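Local coordinates for cytochrome C (Marichromatium purpuratum 984, PDB 5LO9), which probably oxidises thiosulfate to tetrathionate and passes the electrons along its own chain of heme c groups, as a fused thiosulfate dehydrogenase (TsdBA), at residues 50-53 against 54-58; 103-106 against 107-111; 140-144 against 145-149; 180-183 against 184-188. All coordinates share one frame; numbering follows the deposited sequence.

Contact 1 (50-53 against 54-58). With HEC (heme c), chain D; PGO (S-1,2-propanediol), chain I.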
loop_
_atom_site.group_PDB
_atom_site.type_symbol
_atom_site.label_atom_id
_atom_site.label_comp_id
_atom_site.label_asym_id
_atom_site.label_seq_id
_atom_site.Cartn_x
_atom_site.Cartn_y
_atom_site.Cartn_z
ATOM N N THR A 50 37.578 -24.411 27.105
ATOM C CA THR A 50 37.683 -23.013 27.519
ATOM C C THR A 50 37.068 -22.810 28.897
ATOM O O THR A 50 37.609 -22.072 29.727
ATOM C CB THR A 50 37.012 -22.099 26.490
ATOM O OG1 THR A 50 37.787 -22.088 25.303
ATOM C CG2 THR A 50 36.884 -20.655 26.994
ATOM N N GLN A 51 35.965 -23.491 29.179
ATOM C CA GLN A 51 35.327 -23.315 30.477
ATOM C C GLN A 51 36.177 -23.931 31.584
ATOM O O GLN A 51 36.264 -23.377 32.678
ATOM C CB GLN A 51 33.910 -23.907 30.476
ATOM C CG GLN A 51 32.898 -23.139 29.580
ATOM C CD GLN A 51 33.038 -21.650 29.724
ATOM O OE1 GLN A 51 33.027 -21.120 30.844
ATOM N NE2 GLN A 51 33.236 -20.963 28.596
ATOM N N ILE A 52 36.776 -25.096 31.346
ATOM C CA ILE A 52 37.683 -25.657 32.341
ATOM C C ILE A 52 38.818 -24.674 32.603
ATOM O O ILE A 52 39.205 -24.426 33.750
ATOM C CB ILE A 52 38.178 -27.043 31.880
ATOM C CG1 ILE A 52 37.033 -28.061 32.011
ATOM C CG2 ILE A 52 39.322 -27.522 32.721
ATOM C CD1 ILE A 52 37.199 -29.344 31.226
ATOM N N GLU A 53 39.328 -24.058 31.551
ATOM C CA GLU A 53 40.408 -23.108 31.734
ATOM C C GLU A 53 39.918 -21.826 32.381
ATOM O O GLU A 53 40.699 -21.154 33.068
ATOM C CB GLU A 53 41.096 -22.829 30.394
ATOM C CG GLU A 53 42.090 -23.927 29.994
ATOM C CD GLU A 53 42.499 -23.913 28.487
ATOM O OE1 GLU A 53 42.131 -22.965 27.743
ATOM O OE2 GLU A 53 43.205 -24.867 28.047
ATOM N N ARG A 54 38.638 -21.472 32.194
ATOM C CA ARG A 54 38.104 -20.301 32.898
ATOM C C ARG A 54 38.135 -20.527 34.397
ATOM O O ARG A 54 38.507 -19.627 35.160
ATOM C CB ARG A 54 36.665 -19.986 32.477
ATOM C CG ARG A 54 36.507 -19.400 31.102
ATOM C CD ARG A 54 35.477 -18.290 31.037
ATOM N NE ARG A 54 35.068 -18.081 29.663
ATOM C CZ ARG A 54 35.815 -17.448 28.762
ATOM N NH1 ARG A 54 37.007 -16.954 29.076
ATOM N NH2 ARG A 54 35.378 -17.318 27.531
ATOM N N PHE A 55 37.718 -21.722 34.834
ATOM C CA PHE A 55 37.777 -22.080 36.242
ATOM C C PHE A 55 39.210 -21.943 36.752
ATOM O O PHE A 55 39.451 -21.371 37.818
ATOM C CB PHE A 55 37.296 -23.514 36.418
ATOM C CG PHE A 55 35.817 -23.692 36.471
ATOM C CD1 PHE A 55 35.105 -23.318 37.583
ATOM C CD2 PHE A 55 35.142 -24.303 35.425
ATOM C CE1 PHE A 55 33.755 -23.514 37.643
ATOM C CE2 PHE A 55 33.777 -24.493 35.469
ATOM C CZ PHE A 55 33.082 -24.094 36.565
ATOM N N ARG A 56 40.175 -22.442 35.977
ATOM C CA ARG A 56 41.578 -22.435 36.379
ATOM C C ARG A 56 42.158 -21.033 36.464
ATOM O O ARG A 56 43.059 -20.788 37.277
ATOM C CB ARG A 56 42.368 -23.295 35.394
ATOM C CG ARG A 56 42.033 -24.758 35.586
ATOM C CD ARG A 56 42.324 -25.547 34.382
ATOM N NE ARG A 56 43.742 -25.758 34.066
ATOM C CZ ARG A 56 44.453 -26.797 34.484
ATOM N NH1 ARG A 56 43.894 -27.692 35.270
ATOM N NH2 ARG A 56 45.709 -26.952 34.102
ATOM N N ALA A 57 41.677 -20.128 35.621
ATOM C CA ALA A 57 42.110 -18.741 35.545
ATOM C C ALA A 57 41.412 -17.817 36.554
ATOM O O ALA A 57 41.827 -16.658 36.720
ATOM C CB ALA A 57 41.866 -18.238 34.122
ATOM N N GLY A 58 40.354 -18.279 37.212
ATOM C CA GLY A 58 39.611 -17.440 38.117
ATOM C C GLY A 58 38.526 -16.609 37.494
ATOM O O GLY A 58 37.929 -15.792 38.191
HETATM FE FE HEC D . 24.355 -15.762 26.457
HETATM C CHA HEC D . 26.845 -17.930 27.574
HETATM C CHB HEC D . 22.180 -17.022 28.897
HETATM C CHC HEC D . 21.804 -13.704 25.260
HETATM C CHD HEC D . 26.603 -14.310 24.227
HETATM N NA HEC D . 24.499 -17.218 27.946
HETATM C C1A HEC D . 25.559 -17.964 28.227
HETATM C C2A HEC D . 25.357 -18.891 29.355
HETATM C C3A HEC D . 23.978 -18.612 29.766
HETATM C C4A HEC D . 23.539 -17.553 28.816
HETATM C CMA HEC D . 23.228 -19.275 30.887
HETATM C CAA HEC D . 26.301 -19.891 29.972
HETATM C CBA HEC D . 26.123 -21.238 29.288
HETATM C CGA HEC D . 26.998 -22.291 29.928
HETATM O O1A HEC D . 27.122 -23.393 29.354
HETATM O O2A HEC D . 27.561 -22.018 31.015
HETATM N NB HEC D . 22.363 -15.429 26.981
HETATM C C1B HEC D . 21.678 -16.020 27.963
HETATM C C2B HEC D . 20.272 -15.548 28.057
HETATM C C3B HEC D . 20.178 -14.551 26.984
HETATM C C4B HEC D . 21.527 -14.567 26.397
HETATM C CMB HEC D . 19.227 -15.992 29.042
HETATM C CAB HEC D . 19.008 -13.719 26.541
HETATM C CBB HEC D . 18.481 -12.921 27.698
HETATM N NC HEC D . 24.219 -14.284 25.001
HETATM C C1C HEC D . 23.131 -13.605 24.659
HETATM C C2C HEC D . 23.362 -12.637 23.568
HETATM C C3C HEC D . 24.790 -12.789 23.259
HETATM C C4C HEC D . 25.208 -13.841 24.223
HETATM C CMC HEC D . 22.334 -11.722 22.977
HETATM C CAC HEC D . 25.657 -12.139 22.204
HETATM C CBC HEC D . 25.499 -10.667 21.948
HETATM N ND HEC D . 26.354 -16.062 25.983
HETATM C C1D HEC D . 27.070 -15.383 25.102
HETATM C C2D HEC D . 28.469 -15.842 25.016
HETATM C C3D HEC D . 28.564 -16.910 25.984
HETATM C C4D HEC D . 27.178 -16.962 26.528
HETATM C CMD HEC D . 29.546 -15.316 24.154
HETATM C CAD HEC D . 29.784 -17.735 26.314
HETATM C CBD HEC D . 30.532 -17.167 27.528
HETATM C CGD HEC D . 31.896 -17.803 27.699
HETATM O O1D HEC D . 32.216 -18.088 28.870
HETATM O O2D HEC D . 32.630 -18.032 26.698
HETATM C C1 PGO I . 39.486 -16.393 25.756
HETATM C C2 PGO I . 38.146 -16.085 25.062
HETATM C C3 PGO I . 37.392 -14.967 25.819
HETATM O O1 PGO I . 39.417 -15.891 27.122
HETATM O O2 PGO I . 37.301 -17.261 24.928
#
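T50 lays its methyl CG2 over one face of the R54 guanidinium, off-centre toward the rim and 3.7 Å from NH2 of that arginine; its OG1 turns back to A46 O. Next along the helix, Q51 sends its side chain to the group that R54 also grasps, a propionate of the heme c of chain D. Oxygen O1D receives two donors, Q51 NE2 at 3.1 Å and R54 NE at 3.0 Å, and R54 NH2 reaches O2D of the same propionate at 3.0 Å in a nearly straight bond (168°). Amide and guanidinium are not stacked, their planes being 60° apart, and outside partners steady them further: R60 on Q51 OE1, Q59 on R54 NH1. A propanediol, probably from the crystallisation liquor, bonds to both terminal nitrogens of R54. I52 runs alongside R56, its CG2 4.0 Å from CD of R56, whose NH1 goes on to A69 O and L72 O. E53 contributes chiefly its carbonyl, which takes A57 N at 2.9 Å. Beyond it G58, with positive phi, closes helix 45-57 in a Schellman motif, so that a helix of the first cytochrome c unit ends just past its clamp on a propionate of the second unit's heme.

Contact 2 (103-106 against 107-111)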
loop_
_atom_site.group_PDB
_atom_site.type_symbol
_atom_site.label_atom_id
_atom_site.label_comp_id
_atom_site.label_asym_id
_atom_site.label_seq_id
_atom_site.Cartn_x
_atom_site.Cartn_y
_atom_site.Cartn_z
ATOM N N ALA A 103 6.843 -17.046 30.544
ATOM C CA ALA A 103 7.238 -15.653 30.761
ATOM C C ALA A 103 8.619 -15.329 30.222
ATOM O O ALA A 103 8.985 -14.147 30.179
ATOM C CB ALA A 103 7.223 -15.321 32.240
ATOM N N GLY A 104 9.419 -16.346 29.907
ATOM C CA GLY A 104 10.711 -16.128 29.316
ATOM C C GLY A 104 10.675 -16.103 27.795
ATOM O O GLY A 104 11.615 -15.592 27.170
ATOM N N ARG A 105 9.632 -16.683 27.179
ATOM C CA ARG A 105 9.584 -16.761 25.711
ATOM C C ARG A 105 9.852 -15.406 25.044
ATOM O O ARG A 105 10.562 -15.332 24.030
ATOM C CB ARG A 105 8.240 -17.329 25.253
ATOM C CG ARG A 105 8.002 -17.364 23.741
ATOM C CD ARG A 105 6.760 -18.146 23.400
ATOM N NE ARG A 105 6.648 -18.409 21.973
ATOM C CZ ARG A 105 5.544 -18.897 21.402
ATOM N NH1 ARG A 105 4.466 -19.160 22.150
ATOM N NH2 ARG A 105 5.497 -19.097 20.082
ATOM N N ALA A 106 9.301 -14.321 25.587
ATOM C CA ALA A 106 9.452 -13.053 24.896
ATOM C C ALA A 106 10.916 -12.687 24.789
ATOM O O ALA A 106 11.415 -12.402 23.697
ATOM C CB ALA A 106 8.659 -11.961 25.583
ATOM N N LEU A 107 11.622 -12.687 25.923
ATOM C CA LEU A 107 13.041 -12.331 25.908
ATOM C C LEU A 107 13.861 -13.350 25.120
ATOM O O LEU A 107 14.768 -12.978 24.366
ATOM C CB LEU A 107 13.564 -12.196 27.346
ATOM C CG LEU A 107 13.140 -10.917 28.082
ATOM C CD1 LEU A 107 13.535 -11.000 29.555
ATOM C CD2 LEU A 107 13.727 -9.654 27.462
ATOM N N ALA A 108 13.547 -14.636 25.258
ATOM C CA ALA A 108 14.377 -15.651 24.613
ATOM C C ALA A 108 14.378 -15.478 23.112
ATOM O O ALA A 108 15.415 -15.661 22.469
ATOM C CB ALA A 108 13.915 -17.064 24.972
ATOM N N GLU A 109 13.224 -15.132 22.535
ATOM C CA GLU A 109 13.009 -15.232 21.096
ATOM C C GLU A 109 12.938 -13.892 20.374
ATOM O O GLU A 109 13.298 -13.836 19.187
ATOM C CB GLU A 109 11.713 -16.010 20.813
ATOM C CG GLU A 109 11.643 -17.442 21.454
ATOM C CD GLU A 109 12.498 -18.500 20.716
ATOM O OE1 GLU A 109 13.137 -18.155 19.656
ATOM O OE2 GLU A 109 12.496 -19.683 21.197
ATOM N N THR A 110 12.554 -12.817 21.079
ATOM C CA THR A 110 12.463 -11.464 20.532
ATOM C C THR A 110 13.179 -10.385 21.350
ATOM O O THR A 110 13.205 -9.231 20.910
ATOM C CB THR A 110 10.985 -11.044 20.413
ATOM O OG1 THR A 110 10.402 -10.819 21.725
ATOM C CG2 THR A 110 10.237 -12.101 19.721
ATOM N N GLY A 111 13.688 -10.695 22.551
ATOM C CA GLY A 111 14.481 -9.735 23.321
ATOM C C GLY A 111 13.664 -8.535 23.767
ATOM O O GLY A 111 12.444 -8.590 23.876
HETATM O O HOH W 1 10.326 -12.631 28.493
#
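Backbone bonds of the alpha-helical i to i+4 kind run from A108 N to G104 O (2.9 Å), from E109 N to R105 O and from T110 N to A106 O, forming the final turns of helix 102-110. This is the N-terminal helix of the second cytochrome c unit; in the class I fold such a helix packs against the C-terminal one, here 176-187, whose Y185 and F186 meet A108. A106 O is gripped twice by one residue: T110 N comes at 2.9 Å and T110 OG1 at 2.7 Å, from opposite faces of the carbonyl plane. A chi1 of 71° sets this hydroxyl between the backbone N and the carbonyl carbon of T110, so it reaches back one turn. A valine here, lacking the hydroxyl, would probably leave A106 O to its backbone donors alone. G111 N adds a weak bond to A106 O as the chain leaves the helix with positive phi. E109 lays CB and CG against R105 O, then bends (chi2 -76°) to carry OE2 to Y185 OH. On the L107 side a water bridges the turn, donating to A103 O at 2.6 Å and accepting from L107 N at 2.9 Å.

Contact 3 (140-144 against 145-149). With HEC (heme c), chain C.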
loop_
_atom_site.group_PDB
_atom_site.type_symbol
_atom_site.label_atom_id
_atom_site.label_comp_id
_atom_site.label_asym_id
_atom_site.label_seq_id
_atom_site.Cartn_x
_atom_site.Cartn_y
_atom_site.Cartn_z
ATOM N N ALA A 140 19.632 -24.744 25.629
ATOM C CA ALA A 140 18.576 -25.734 25.624
ATOM C C ALA A 140 18.994 -26.977 26.393
ATOM O O ALA A 140 20.063 -27.554 26.147
ATOM C CB ALA A 140 18.242 -26.085 24.190
ATOM N N GLY A 141 18.150 -27.379 27.336
ATOM C CA GLY A 141 18.381 -28.573 28.116
ATOM C C GLY A 141 19.358 -28.428 29.264
ATOM O O GLY A 141 19.452 -29.349 30.082
ATOM N N GLN A 142 20.044 -27.297 29.399
ATOM C CA GLN A 142 20.840 -27.087 30.594
ATOM C C GLN A 142 19.913 -27.057 31.805
ATOM O O GLN A 142 18.844 -26.446 31.746
ATOM C CB GLN A 142 21.615 -25.771 30.499
ATOM C CG GLN A 142 22.833 -25.835 29.629
ATOM C CD GLN A 142 23.965 -26.702 30.211
ATOM O OE1 GLN A 142 23.839 -27.311 31.280
ATOM N NE2 GLN A 142 25.085 -26.729 29.510
ATOM N N PRO A 143 20.290 -27.675 32.916
ATOM C CA PRO A 143 19.426 -27.648 34.105
ATOM C C PRO A 143 19.052 -26.229 34.513
ATOM O O PRO A 143 19.806 -25.273 34.303
ATOM C CB PRO A 143 20.280 -28.325 35.184
ATOM C CG PRO A 143 21.118 -29.259 34.461
ATOM C CD PRO A 143 21.463 -28.534 33.122
ATOM N N TYR A 144 17.839 -26.104 35.056
ATOM C CA TYR A 144 17.359 -24.822 35.545
ATOM C C TYR A 144 18.323 -24.227 36.547
ATOM O O TYR A 144 18.728 -23.065 36.423
ATOM C CB TYR A 144 15.988 -24.997 36.189
ATOM C CG TYR A 144 15.454 -23.791 36.977
ATOM C CD1 TYR A 144 14.705 -22.765 36.345
ATOM C CD2 TYR A 144 15.640 -23.711 38.358
ATOM C CE1 TYR A 144 14.188 -21.692 37.075
ATOM C CE2 TYR A 144 15.132 -22.657 39.084
ATOM C CZ TYR A 144 14.413 -21.647 38.450
ATOM O OH TYR A 144 13.939 -20.611 39.223
ATOM N N SER A 145 18.728 -25.025 37.538
ATOM C CA SER A 145 19.605 -24.510 38.583
ATOM C C SER A 145 20.904 -23.972 38.001
ATOM O O SER A 145 21.444 -22.979 38.508
ATOM C CB SER A 145 19.882 -25.592 39.611
ATOM O OG SER A 145 20.331 -26.789 38.982
ATOM N N TYR A 146 21.429 -24.622 36.946
ATOM C CA TYR A 146 22.708 -24.216 36.364
ATOM C C TYR A 146 22.580 -22.908 35.594
ATOM O O TYR A 146 23.395 -21.986 35.760
ATOM C CB TYR A 146 23.236 -25.299 35.446
ATOM C CG TYR A 146 24.508 -24.872 34.772
ATOM C CD1 TYR A 146 25.666 -24.681 35.498
ATOM C CD2 TYR A 146 24.549 -24.639 33.417
ATOM C CE1 TYR A 146 26.855 -24.269 34.878
ATOM C CE2 TYR A 146 25.726 -24.221 32.782
ATOM C CZ TYR A 146 26.865 -24.030 33.529
ATOM O OH TYR A 146 28.015 -23.623 32.914
ATOM N N LEU A 147 21.566 -22.825 34.726
ATOM C CA LEU A 147 21.307 -21.591 33.985
ATOM C C LEU A 147 21.082 -20.413 34.930
ATOM O O LEU A 147 21.632 -19.320 34.716
ATOM C CB LEU A 147 20.103 -21.784 33.062
ATOM C CG LEU A 147 20.328 -22.714 31.876
ATOM C CD1 LEU A 147 19.028 -23.118 31.313
ATOM C CD2 LEU A 147 21.130 -21.999 30.841
ATOM N N LEU A 148 20.285 -20.611 35.983
ATOM C CA LEU A 148 20.001 -19.499 36.877
ATOM C C LEU A 148 21.260 -19.078 37.639
ATOM O O LEU A 148 21.486 -17.884 37.882
ATOM C CB LEU A 148 18.889 -19.875 37.853
ATOM C CG LEU A 148 18.488 -18.786 38.877
ATOM C CD1 LEU A 148 18.107 -17.449 38.198
ATOM C CD2 LEU A 148 17.371 -19.256 39.769
ATOM N N ALA A 149 22.100 -20.042 38.020
ATOM C CA ALA A 149 23.338 -19.686 38.704
ATOM C C ALA A 149 24.227 -18.817 37.812
ATOM O O ALA A 149 24.757 -17.793 38.258
ATOM C CB ALA A 149 24.076 -20.954 39.134
HETATM FE FE HEC C . 31.853 -30.391 36.492
HETATM C CHA HEC C . 30.444 -27.313 35.643
HETATM C CHB HEC C . 33.537 -30.482 33.387
HETATM C CHC HEC C . 33.550 -33.298 37.492
HETATM C CHD HEC C . 29.992 -30.445 39.486
HETATM N NA HEC C . 31.976 -29.143 34.813
HETATM C C1A HEC C . 31.336 -27.963 34.667
HETATM C C2A HEC C . 31.630 -27.290 33.369
HETATM C C3A HEC C . 32.546 -28.231 32.727
HETATM C C4A HEC C . 32.683 -29.341 33.695
HETATM C CMA HEC C . 33.164 -28.057 31.386
HETATM C CAA HEC C . 31.129 -25.974 32.805
HETATM C CBA HEC C . 29.914 -26.310 31.961
HETATM C CGA HEC C . 29.410 -25.214 31.045
HETATM O O1A HEC C . 28.282 -25.383 30.521
HETATM O O2A HEC C . 30.091 -24.193 30.815
HETATM N NB HEC C . 33.255 -31.652 35.602
HETATM C C1B HEC C . 33.777 -31.524 34.379
HETATM C C2B HEC C . 34.742 -32.583 34.057
HETATM C C3B HEC C . 34.758 -33.418 35.261
HETATM C C4B HEC C . 33.808 -32.744 36.159
HETATM C CMB HEC C . 35.482 -32.749 32.779
HETATM C CAB HEC C . 35.585 -34.636 35.519
HETATM C CBB HEC C . 37.050 -34.252 35.375
HETATM N NC HEC C . 31.772 -31.633 38.167
HETATM C C1C HEC C . 32.530 -32.715 38.386
HETATM C C2C HEC C . 32.215 -33.374 39.668
HETATM C C3C HEC C . 31.160 -32.550 40.245
HETATM C C4C HEC C . 30.964 -31.506 39.222
HETATM C CMC HEC C . 32.845 -34.606 40.208
HETATM C CAC HEC C . 30.421 -32.691 41.543
HETATM C CBC HEC C . 31.362 -32.824 42.694
HETATM N ND HEC C . 30.483 -29.114 37.402
HETATM C C1D HEC C . 29.872 -29.312 38.574
HETATM C C2D HEC C . 28.955 -28.224 38.936
HETATM C C3D HEC C . 29.066 -27.294 37.825
HETATM C C4D HEC C . 30.060 -27.938 36.926
HETATM C CMD HEC C . 28.116 -28.096 40.164
HETATM C CAD HEC C . 28.378 -25.964 37.730
HETATM C CBD HEC C . 29.481 -24.965 38.082
HETATM C CGD HEC C . 28.983 -23.551 38.076
HETATM O O1D HEC C . 29.777 -22.608 37.792
HETATM O O2D HEC C . 27.790 -23.400 38.389
#
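P143 O opens the helix that follows it by accepting L147 N at 3.0 Å, with Y146 N adding a weak bond. One residue on, Y144 O takes L148 N at 2.9 Å. P143 occupies the N-cap position but has no side-chain acceptor to offer, and E33 of a nearby loop serves the first turn: its OE2 receives Y144 N, while its carbonyl pairs with S145 OG. The side chains of Q142 and Y146 run side by side, amide and ring planes 41° apart and OE1 of Q142 3.5 Å from CD2 of Y146; that same OE1 accepts R39 N. A chi1 of 177°, which sets CG opposite the backbone N, carries the Y146 ring between two hemes. Its CD1 rests 3.7 Å from CAD of the heme c of chain C, and its OH is hydrogen-bonded to R60 NH2 and to the propionate oxygen O2A of the heme c of chain D. A phenylalanine in its place would keep the ring but would probably leave R60 and that propionate without their shared partner between the hemes. Apolar contacts include P143 CB against Y146 CB, L147 CG 3.6 Å from Q142 CB, and L148 CD2 4.0 Å from Y144 CZ. The loop thus leads into helix 144-156, which lies against helix 176-187: Y144 touches R180 and A183, L147 touches A183, L148 meets Q179, and the loop itself is tied to F186 through G141.

Contact 4 (180-183 against 184-188)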
loop_
_atom_site.group_PDB
_atom_site.type_symbol
_atom_site.label_atom_id
_atom_site.label_comp_id
_atom_site.label_asym_id
_atom_site.label_seq_id
_atom_site.Cartn_x
_atom_site.Cartn_y
_atom_site.Cartn_z
ATOM N N ARG A 180 14.699 -16.177 36.299
ATOM C CA ARG A 180 14.053 -17.460 36.549
ATOM C C ARG A 180 13.264 -17.916 35.332
ATOM O O ARG A 180 13.406 -19.069 34.885
ATOM C CB ARG A 180 13.158 -17.376 37.792
ATOM C CG ARG A 180 13.943 -17.265 39.112
ATOM C CD ARG A 180 13.034 -17.270 40.326
ATOM N NE ARG A 180 12.538 -15.920 40.577
ATOM C CZ ARG A 180 13.173 -14.998 41.311
ATOM N NH1 ARG A 180 14.359 -15.258 41.894
ATOM N NH2 ARG A 180 12.620 -13.793 41.451
ATOM N N ALA A 181 12.510 -16.999 34.718
ATOM C CA ALA A 181 11.685 -17.397 33.588
ATOM C C ALA A 181 12.541 -17.876 32.427
ATOM O O ALA A 181 12.249 -18.911 31.818
ATOM C CB ALA A 181 10.799 -16.237 33.166
ATOM N N LEU A 182 13.611 -17.131 32.120
ATOM C CA LEU A 182 14.544 -17.513 31.067
ATOM C C LEU A 182 15.200 -18.837 31.380
ATOM O O LEU A 182 15.479 -19.628 30.478
ATOM C CB LEU A 182 15.597 -16.429 30.880
ATOM C CG LEU A 182 15.000 -15.206 30.168
ATOM C CD1 LEU A 182 15.770 -13.954 30.397
ATOM C CD2 LEU A 182 14.966 -15.464 28.707
ATOM N N ALA A 183 15.519 -19.077 32.637
ATOM C CA ALA A 183 16.127 -20.354 32.961
ATOM C C ALA A 183 15.123 -21.476 32.794
ATOM O O ALA A 183 15.446 -22.541 32.253
ATOM C CB ALA A 183 16.678 -20.320 34.373
ATOM N N ALA A 184 13.889 -21.251 33.235
ATOM C CA ALA A 184 12.878 -22.296 33.068
ATOM C C ALA A 184 12.560 -22.518 31.594
ATOM O O ALA A 184 12.455 -23.664 31.141
ATOM C CB ALA A 184 11.615 -21.940 33.849
ATOM N N TYR A 185 12.455 -21.431 30.827
ATOM C CA TYR A 185 12.175 -21.550 29.409
ATOM C C TYR A 185 13.224 -22.411 28.730
ATOM O O TYR A 185 12.903 -23.430 28.116
ATOM C CB TYR A 185 12.127 -20.161 28.766
ATOM C CG TYR A 185 11.832 -20.213 27.283
ATOM C CD1 TYR A 185 10.530 -20.225 26.806
ATOM C CD2 TYR A 185 12.861 -20.325 26.361
ATOM C CE1 TYR A 185 10.258 -20.308 25.437
ATOM C CE2 TYR A 185 12.604 -20.408 25.011
ATOM C CZ TYR A 185 11.295 -20.410 24.547
ATOM O OH TYR A 185 11.049 -20.487 23.188
ATOM N N PHE A 186 14.493 -22.059 28.879
ATOM C CA PHE A 186 15.511 -22.791 28.131
ATOM C C PHE A 186 15.739 -24.171 28.718
ATOM O O PHE A 186 16.098 -25.098 27.985
ATOM C CB PHE A 186 16.820 -21.994 28.062
ATOM C CG PHE A 186 16.800 -20.950 26.997
ATOM C CD1 PHE A 186 16.780 -21.321 25.655
ATOM C CD2 PHE A 186 16.740 -19.604 27.321
ATOM C CE1 PHE A 186 16.737 -20.365 24.652
ATOM C CE2 PHE A 186 16.692 -18.647 26.338
ATOM C CZ PHE A 186 16.689 -19.023 24.993
ATOM N N ALA A 187 15.517 -24.341 30.019
ATOM C CA ALA A 187 15.638 -25.675 30.598
ATOM C C ALA A 187 14.586 -26.633 30.037
ATOM O O ALA A 187 14.829 -27.841 29.953
ATOM C CB ALA A 187 15.554 -25.583 32.118
ATOM N N THR A 188 13.428 -26.120 29.610
ATOM C CA THR A 188 12.380 -26.968 29.048
ATOM C C THR A 188 12.377 -26.971 27.515
ATOM O O THR A 188 11.334 -27.264 26.922
ATOM C CB THR A 188 10.988 -26.569 29.560
ATOM O OG1 THR A 188 10.651 -25.240 29.135
ATOM C CG2 THR A 188 10.946 -26.589 31.070
#
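L182 and F186, one turn apart, meet loosely through CD2 of the leucine and CE2 of the phenylalanine at 4.3 Å. The phenyl ring also turns an edge to the backbone of the preceding turn: L182 O lies near the ring plane, 3.4 Å from CD2 of F186. A chi1 of -81° places CG of F186 beside its own backbone N, whereas Y185 next to it holds CG anti to N. The Y185 ring stands roughly at right angles to the F186 ring, its CD2 edge over the centre of one face, 3.9 Å above the plane. R189 makes a cation-pi contact with the tyrosine. These residues belong to the C-terminal helix of a class I cytochrome c unit, the one that crosses the N-terminal helix 102-110; L182 touches the heme c of chain D, and both L182 and F186 pack on C121, one of its covalent attachment points. A183 packs against helix 144-156. R180 NH2 forms a salt bridge with D177, and R180 O accepts A184 N at 2.8 Å. Three more backbone bonds follow, from Y185 N to A181 O at 2.7 Å, from F186 N to L182 O at 3.1 Å and from A187 N to A183 O at 2.9 Å, before T188 departs from helical geometry.

Overall arrangement
Contacts 2, 3 and 4 belong to one cytochrome c unit, with contact 4 in the middle. Its centre lies about 10 Å from that of contact 2, joined through E109 OE2 and Y185 OH at 2.6 Å, and about 7 Å from that of contact 3, where G141 N reaches F186 O at 3.1 Å. Contact 1 comes from the preceding unit, its centre about 19 Å from that of contact 3, without touching it. The heme c of chain D links them: 50-58 holds one propionate, Y146 of contact 3 binds the other, and L182 of contact 4 touches the heme. The junction between the chain C and chain D hemes is consistent with electron transfer between the two units.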